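Local atomic coordinates of chloride intracellular channel exc-4 (Caenorhabditis elegans, PDB entry 2YV9), a protein that may insert into membranes to form chloride channels and regulates the size of the tube lumen as the excretory canal grows. Residues C165-S176 / I214-Y224. Sequence-based numbering, arbitrary orientation.
Sequences CEQLSNIDQLLS and IPHNFTHLWAY
Asp172, reaching out from helix 155-178, carries the polar link to the amino end of helix 219-228. Its OD1 takes the backbone N-H of Leu221 at 2.9 Å from N, nearly straight (160°), through the lone pair turned away from OD2. With CG anti to the backbone N (chi1 -170°), the carboxylate swings to the first turn of the other helix, right after the N-cap residue Phe218. OD2 accepts a bond from water 1, 2.6 Å away, and the same water lies in the His220 ring plane at 2.9 Å from ND1, bridging the two side chains.

Two rings lie against the backbone of helix 155-178. The Phe218 ring receives Ser169 CA over one face, 4.0 Å from its centroid, while Pro215 CB covers the opposite face; Leu168 CB meets CE2 obliquely. Ser176 CA sits over the His220 ring, 3.6 Å from the centroid. Were Phe218 replaced by an alanine, the ring between Ser169 CA and Pro215 CB would be gone, which is likely to leave a gap there and the loop less firmly seated.

Apolar packing fills the deeper side. Leu221 is a knob among Leu168, Ile171, Asp172 and Leu175, its CD2 3.7 Å from Leu168 CD2. Leu175 CD1 abuts Tyr224 CB at 3.6 Å; the Tyr224 hydroxyl is hydrogen-bonded to Asp192 of helix 190-210.

The axes of helical segments 165-176 and 219-224 cross at 83° within the all-helical C-terminal domain of this GST-like fold. Both Asp172 oxygens are tied to the first turn of helix 219-228, where the helix start's partial positive charge would probably favour the carboxylate.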
ATOM      1  N   CYS A 165      20.773  -6.027 -17.421  1.00 25.48           N
ATOM      2  CA  CYS A 165      21.398  -7.306 -17.720  1.00 20.85           C
ATOM      3  C   CYS A 165      22.345  -7.761 -16.588  1.00 20.87           C
ATOM      4  O   CYS A 165      22.360  -8.929 -16.206  1.00 26.61           O
ATOM      5  CB  CYS A 165      22.153  -7.214 -19.013  1.00 24.72           C
ATOM      6  SG  CYS A 165      21.023  -7.105 -20.422  1.00 27.42           S
ATOM      7  N   GLU A 166      23.071  -6.786 -16.019  1.00 25.96           N
ATOM      8  CA  GLU A 166      23.934  -7.074 -14.833  1.00 22.56           C
ATOM      9  C   GLU A 166      23.135  -7.668 -13.681  1.00 26.80           C
ATOM     10  O   GLU A 166      23.563  -8.627 -13.036  1.00 29.67           O
ATOM     11  CB  GLU A 166      24.599  -5.774 -14.381  1.00 27.51           C
ATOM     12  CG  GLU A 166      25.689  -6.010 -13.357  1.00 45.90           C
ATOM     13  CD  GLU A 166      26.343  -4.737 -12.846  1.00 51.99           C
ATOM     14  OE1 GLU A 166      26.086  -3.633 -13.390  1.00 54.45           O
ATOM     15  OE2 GLU A 166      27.113  -4.864 -11.865  1.00 50.01           O
ATOM     16  N   GLN A 167      21.984  -7.089 -13.368  1.00 27.26           N
ATOM     17  CA  GLN A 167      21.158  -7.577 -12.216  1.00 29.15           C
ATOM     18  C   GLN A 167      20.524  -8.950 -12.498  1.00 27.06           C
ATOM     19  O   GLN A 167      20.468  -9.873 -11.639  1.00 26.29           O
ATOM     20  CB  GLN A 167      20.099  -6.562 -11.841  1.00 30.24           C
ATOM     21  CG  GLN A 167      20.657  -5.226 -11.448  1.00 29.30           C
ATOM     22  CD  GLN A 167      21.527  -5.343 -10.175  1.00 38.64           C
ATOM     23  OE1 GLN A 167      21.194  -6.071  -9.216  1.00 33.54           O
ATOM     24  NE2 GLN A 167      22.665  -4.663 -10.189  1.00 39.06           N
ATOM     25  N   LEU A 168      20.056  -9.110 -13.728  1.00 22.53           N
ATOM     26  CA  LEU A 168      19.580 -10.416 -14.200  1.00 24.04           C
ATOM     27  C   LEU A 168      20.698 -11.453 -14.070  1.00 25.58           C
ATOM     28  O   LEU A 168      20.462 -12.604 -13.658  1.00 27.68           O
ATOM     29  CB  LEU A 168      19.118 -10.325 -15.665  1.00 21.60           C
ATOM     30  CG  LEU A 168      17.798  -9.599 -15.848  1.00 25.12           C
ATOM     31  CD1 LEU A 168      17.570  -9.291 -17.373  1.00 22.98           C
ATOM     32  CD2 LEU A 168      16.605 -10.343 -15.263  1.00 28.44           C
ATOM     33  N   SER A 169      21.911 -11.028 -14.416  1.00 21.80           N
ATOM     34  CA  SER A 169      23.090 -11.885 -14.283  1.00 24.13           C
ATOM     35  C   SER A 169      23.348 -12.220 -12.815  1.00 26.42           C
ATOM     36  O   SER A 169      23.619 -13.370 -12.498  1.00 25.57           O
ATOM     37  CB  SER A 169      24.334 -11.269 -14.878  1.00 28.86           C
ATOM     38  OG  SER A 169      25.366 -12.253 -14.838  1.00 27.19           O
ATOM     39  N   ASN A 170      23.215 -11.225 -11.938  1.00 26.08           N
ATOM     40  CA  ASN A 170      23.401 -11.429 -10.479  1.00 26.23           C
ATOM     41  C   ASN A 170      22.408 -12.452  -9.904  1.00 31.43           C
ATOM     42  O   ASN A 170      22.768 -13.367  -9.160  1.00 31.12           O
ATOM     43  CB  ASN A 170      23.315 -10.108  -9.739  1.00 32.39           C
ATOM     44  CG  ASN A 170      24.494  -9.165 -10.040  1.00 28.62           C
ATOM     45  OD1 ASN A 170      25.527  -9.578 -10.549  1.00 36.66           O
ATOM     46  ND2 ASN A 170      24.313  -7.881  -9.715  1.00 36.81           N
ATOM     47  N   ILE A 171      21.157 -12.329 -10.304  1.00 24.84           N
ATOM     48  CA  ILE A 171      20.142 -13.313  -9.954  1.00 24.38           C
ATOM     49  C   ILE A 171      20.396 -14.726 -10.531  1.00 26.23           C
ATOM     50  O   ILE A 171      20.264 -15.744  -9.807  1.00 25.93           O
ATOM     51  CB  ILE A 171      18.738 -12.764 -10.307  1.00 25.85           C
ATOM     52  CG1 ILE A 171      18.487 -11.406  -9.596  1.00 26.46           C
ATOM     53  CG2 ILE A 171      17.671 -13.798  -9.932  1.00 23.84           C
ATOM     54  CD1 ILE A 171      17.132 -10.736  -9.962  1.00 24.72           C
ATOM     55  N   ASP A 172      20.781 -14.804 -11.804  1.00 24.28           N
ATOM     56  CA  ASP A 172      21.231 -16.064 -12.360  1.00 22.58           C
ATOM     57  C   ASP A 172      22.309 -16.693 -11.483  1.00 24.82           C
ATOM     58  O   ASP A 172      22.220 -17.860 -11.202  1.00 30.33           O
ATOM     59  CB  ASP A 172      21.794 -15.869 -13.754  1.00 25.49           C
ATOM     60  CG  ASP A 172      22.058 -17.181 -14.474  1.00 29.54           C
ATOM     61  OD1 ASP A 172      21.129 -17.952 -14.771  1.00 26.90           O
ATOM     62  OD2 ASP A 172      23.248 -17.412 -14.816  1.00 41.13           O
ATOM     63  N   GLN A 173      23.295 -15.875 -11.099  1.00 23.89           N
ATOM     64  CA  GLN A 173      24.438 -16.336 -10.295  1.00 31.44           C
ATOM     65  C   GLN A 173      23.980 -16.840  -8.933  1.00 35.86           C
ATOM     66  O   GLN A 173      24.417 -17.915  -8.479  1.00 35.05           O
ATOM     67  CB  GLN A 173      25.467 -15.207 -10.151  1.00 35.55           C
ATOM     68  CG  GLN A 173      26.271 -14.995 -11.437  1.00 36.55           C
ATOM     69  CD  GLN A 173      27.168 -13.739 -11.403  1.00 62.33           C
ATOM     70  OE1 GLN A 173      28.073 -13.642 -10.574  1.00 68.91           O
ATOM     71  NE2 GLN A 173      26.916 -12.782 -12.315  1.00 50.70           N
ATOM     72  N   LEU A 174      23.095 -16.086  -8.289  1.00 28.91           N
ATOM     73  CA  LEU A 174      22.521 -16.517  -7.005  1.00 28.49           C
ATOM     74  C   LEU A 174      21.783 -17.849  -7.104  1.00 31.95           C
ATOM     75  O   LEU A 174      21.926 -18.738  -6.270  1.00 37.39           O
ATOM     76  CB  LEU A 174      21.567 -15.446  -6.491  1.00 34.74           C
ATOM     77  CG  LEU A 174      20.874 -15.737  -5.165  1.00 41.45           C
ATOM     78  CD1 LEU A 174      21.949 -16.070  -4.087  1.00 42.12           C
ATOM     79  CD2 LEU A 174      20.006 -14.551  -4.776  1.00 34.75           C
ATOM     80  N   LEU A 175      20.970 -18.010  -8.139  1.00 23.29           N
ATOM     81  CA  LEU A 175      20.252 -19.233  -8.328  1.00 24.86           C
ATOM     82  C   LEU A 175      21.169 -20.401  -8.616  1.00 33.04           C
ATOM     83  O   LEU A 175      20.890 -21.537  -8.198  1.00 29.83           O
ATOM     84  CB  LEU A 175      19.251 -19.066  -9.473  1.00 25.94           C
ATOM     85  CG  LEU A 175      18.018 -18.243  -9.125  1.00 26.16           C
ATOM     86  CD1 LEU A 175      17.302 -17.805 -10.464  1.00 23.15           C
ATOM     87  CD2 LEU A 175      16.978 -18.974  -8.203  1.00 27.42           C
ATOM     88  N   SER A 176      22.259 -20.133  -9.332  1.00 26.24           N
ATOM     89  CA  SER A 176      23.226 -21.177  -9.654  1.00 30.39           C
ATOM     90  C   SER A 176      23.906 -21.667  -8.390  1.00 32.38           C
ATOM     91  O   SER A 176      24.053 -22.877  -8.199  1.00 36.71           O
ATOM     92  CB  SER A 176      24.260 -20.687 -10.655  1.00 37.59           C
ATOM     93  OG  SER A 176      24.893 -19.522 -10.191  1.00 54.34           O
ATOM     94  N   ILE A 214      15.332 -11.419 -22.074  1.00 24.30           N
ATOM     95  CA  ILE A 214      16.145 -11.685 -20.891  1.00 22.47           C
ATOM     96  C   ILE A 214      17.261 -12.581 -21.448  1.00 23.28           C
ATOM     97  O   ILE A 214      16.952 -13.532 -22.150  1.00 24.49           O
ATOM     98  CB  ILE A 214      15.304 -12.392 -19.808  1.00 23.48           C
ATOM     99  CG1 ILE A 214      14.279 -11.455 -19.155  1.00 22.20           C
ATOM    100  CG2 ILE A 214      16.225 -13.040 -18.735  1.00 21.60           C
ATOM    101  CD1 ILE A 214      13.324 -12.156 -18.272  1.00 27.03           C
ATOM    102  N   PRO A 215      18.557 -12.229 -21.239  1.00 21.31           N
ATOM    103  CA  PRO A 215      19.591 -12.959 -21.978  1.00 22.10           C
ATOM    104  C   PRO A 215      19.508 -14.474 -21.883  1.00 23.03           C
ATOM    105  O   PRO A 215      19.328 -15.025 -20.785  1.00 26.33           O
ATOM    106  CB  PRO A 215      20.881 -12.417 -21.392  1.00 28.22           C
ATOM    107  CG  PRO A 215      20.535 -10.985 -20.978  1.00 30.34           C
ATOM    108  CD  PRO A 215      19.112 -11.088 -20.493  1.00 23.61           C
ATOM    109  N   HIS A 216      19.650 -15.152 -23.016  1.00 27.45           N
ATOM    110  CA  HIS A 216      19.422 -16.604 -23.116  1.00 21.74           C
ATOM    111  C   HIS A 216      20.507 -17.466 -22.441  1.00 27.55           C
ATOM    112  O   HIS A 216      20.320 -18.659 -22.194  1.00 26.37           O
ATOM    113  CB  HIS A 216      19.276 -16.948 -24.611  1.00 26.16           C
ATOM    114  CG  HIS A 216      18.022 -16.412 -25.208  1.00 25.34           C
ATOM    115  ND1 HIS A 216      17.615 -16.705 -26.494  1.00 31.14           N
ATOM    116  CD2 HIS A 216      17.075 -15.582 -24.692  1.00 28.34           C
ATOM    117  CE1 HIS A 216      16.464 -16.107 -26.732  1.00 31.20           C
ATOM    118  NE2 HIS A 216      16.108 -15.424 -25.661  1.00 26.83           N
ATOM    119  N   ASN A 217      21.636 -16.860 -22.132  1.00 23.16           N
ATOM    120  CA  ASN A 217      22.734 -17.585 -21.475  1.00 26.45           C
ATOM    121  C   ASN A 217      22.537 -17.712 -19.961  1.00 32.06           C
ATOM    122  O   ASN A 217      23.279 -18.434 -19.296  1.00 29.21           O
ATOM    123  CB  ASN A 217      24.076 -16.940 -21.812  1.00 27.15           C
ATOM    124  CG  ASN A 217      24.250 -15.573 -21.196  1.00 40.23           C
ATOM    125  OD1 ASN A 217      23.444 -14.690 -21.403  1.00 35.08           O
ATOM    126  ND2 ASN A 217      25.329 -15.390 -20.448  1.00 46.38           N
ATOM    127  N   PHE A 218      21.546 -17.009 -19.400  1.00 26.46           N
ATOM    128  CA  PHE A 218      21.255 -17.069 -17.973  1.00 24.52           C
ATOM    129  C   PHE A 218      20.343 -18.277 -17.677  1.00 22.77           C
ATOM    130  O   PHE A 218      19.130 -18.162 -17.402  1.00 26.19           O
ATOM    131  CB  PHE A 218      20.582 -15.783 -17.515  1.00 25.79           C
ATOM    132  CG  PHE A 218      21.418 -14.549 -17.690  1.00 24.55           C
ATOM    133  CD1 PHE A 218      22.809 -14.601 -17.850  1.00 29.64           C
ATOM    134  CD2 PHE A 218      20.801 -13.306 -17.681  1.00 30.73           C
ATOM    135  CE1 PHE A 218      23.538 -13.436 -18.023  1.00 29.93           C
ATOM    136  CE2 PHE A 218      21.516 -12.147 -17.799  1.00 25.35           C
ATOM    137  CZ  PHE A 218      22.880 -12.188 -17.988  1.00 27.37           C
ATOM    138  N   THR A 219      20.920 -19.478 -17.721  1.00 24.98           N
ATOM    139  CA  THR A 219      20.130 -20.700 -17.682  1.00 22.92           C
ATOM    140  C   THR A 219      19.367 -20.944 -16.379  1.00 22.57           C
ATOM    141  O   THR A 219      18.243 -21.467 -16.389  1.00 24.27           O
ATOM    142  CB  THR A 219      21.044 -21.922 -17.890  1.00 29.26           C
ATOM    143  OG1 THR A 219      21.985 -21.618 -18.917  1.00 27.54           O
ATOM    144  CG2 THR A 219      20.253 -23.158 -18.235  1.00 28.45           C
ATOM    145  N   HIS A 220      20.005 -20.623 -15.243  1.00 24.90           N
ATOM    146  CA  HIS A 220      19.376 -20.808 -13.928  1.00 23.76           C
ATOM    147  C   HIS A 220      18.198 -19.851 -13.767  1.00 20.92           C
ATOM    148  O   HIS A 220      17.161 -20.219 -13.241  1.00 25.87           O
ATOM    149  CB  HIS A 220      20.368 -20.626 -12.797  1.00 26.90           C
ATOM    150  CG  HIS A 220      21.271 -21.814 -12.630  1.00 27.63           C
ATOM    151  ND1 HIS A 220      22.352 -22.022 -13.455  1.00 32.72           N
ATOM    152  CD2 HIS A 220      21.149 -22.923 -11.867  1.00 34.70           C
ATOM    153  CE1 HIS A 220      22.915 -23.180 -13.137  1.00 32.07           C
ATOM    154  NE2 HIS A 220      22.187 -23.756 -12.195  1.00 31.68           N
ATOM    155  N   LEU A 221      18.392 -18.617 -14.251  1.00 23.91           N
ATOM    156  CA  LEU A 221      17.308 -17.621 -14.204  1.00 22.66           C
ATOM    157  C   LEU A 221      16.162 -18.104 -15.063  1.00 19.64           C
ATOM    158  O   LEU A 221      14.996 -17.961 -14.674  1.00 24.15           O
ATOM    159  CB  LEU A 221      17.808 -16.292 -14.696  1.00 22.22           C
ATOM    160  CG  LEU A 221      16.807 -15.135 -14.759  1.00 23.81           C
ATOM    161  CD1 LEU A 221      16.346 -14.833 -13.402  1.00 20.46           C
ATOM    162  CD2 LEU A 221      17.445 -13.931 -15.425  1.00 27.85           C
ATOM    163  N   TRP A 222      16.483 -18.589 -16.269  1.00 22.21           N
ATOM    164  CA  TRP A 222      15.420 -19.041 -17.186  1.00 23.67           C
ATOM    165  C   TRP A 222      14.734 -20.244 -16.590  1.00 24.35           C
ATOM    166  O   TRP A 222      13.518 -20.442 -16.731  1.00 23.09           O
ATOM    167  CB  TRP A 222      15.970 -19.312 -18.579  1.00 23.35           C
ATOM    168  CG  TRP A 222      15.950 -18.086 -19.457  1.00 22.77           C
ATOM    169  CD1 TRP A 222      16.994 -17.350 -19.873  1.00 25.53           C
ATOM    170  CD2 TRP A 222      14.787 -17.512 -20.041  1.00 24.20           C
ATOM    171  NE1 TRP A 222      16.560 -16.338 -20.707  1.00 24.70           N
ATOM    172  CE2 TRP A 222      15.189 -16.426 -20.795  1.00 21.29           C
ATOM    173  CE3 TRP A 222      13.432 -17.821 -19.976  1.00 22.19           C
ATOM    174  CZ2 TRP A 222      14.259 -15.619 -21.469  1.00 25.57           C
ATOM    175  CZ3 TRP A 222      12.526 -17.039 -20.640  1.00 23.61           C
ATOM    176  CH2 TRP A 222      12.928 -15.981 -21.376  1.00 20.87           C
ATOM    177  N   ALA A 223      15.491 -21.094 -15.885  1.00 25.76           N
ATOM    178  CA  ALA A 223      14.861 -22.190 -15.181  1.00 20.51           C
ATOM    179  C   ALA A 223      13.851 -21.749 -14.082  1.00 24.44           C
ATOM    180  O   ALA A 223      12.805 -22.355 -13.866  1.00 27.15           O
ATOM    181  CB  ALA A 223      15.898 -23.115 -14.554  1.00 24.35           C
ATOM    182  N   TYR A 224      14.179 -20.663 -13.412  1.00 22.97           N
ATOM    183  CA  TYR A 224      13.323 -20.073 -12.399  1.00 21.83           C
ATOM    184  C   TYR A 224      12.075 -19.450 -13.075  1.00 20.16           C
ATOM    185  O   TYR A 224      10.945 -19.575 -12.579  1.00 22.66           O
ATOM    186  CB  TYR A 224      14.136 -19.036 -11.630  1.00 23.81           C
ATOM    187  CG  TYR A 224      13.407 -18.247 -10.591  1.00 21.30           C
ATOM    188  CD1 TYR A 224      13.214 -18.740  -9.294  1.00 21.28           C
ATOM    189  CD2 TYR A 224      12.921 -16.955 -10.874  1.00 22.03           C
ATOM    190  CE1 TYR A 224      12.535 -18.044  -8.383  1.00 22.93           C
ATOM    191  CE2 TYR A 224      12.230 -16.236  -9.903  1.00 20.95           C
ATOM    192  CZ  TYR A 224      12.097 -16.749  -8.662  1.00 20.93           C
ATOM    193  OH  TYR A 224      11.434 -16.064  -7.696  1.00 20.35           O
TER
HETATM  194  O   HOH W   1      23.217 -19.997 -15.276  1.00 43.44           O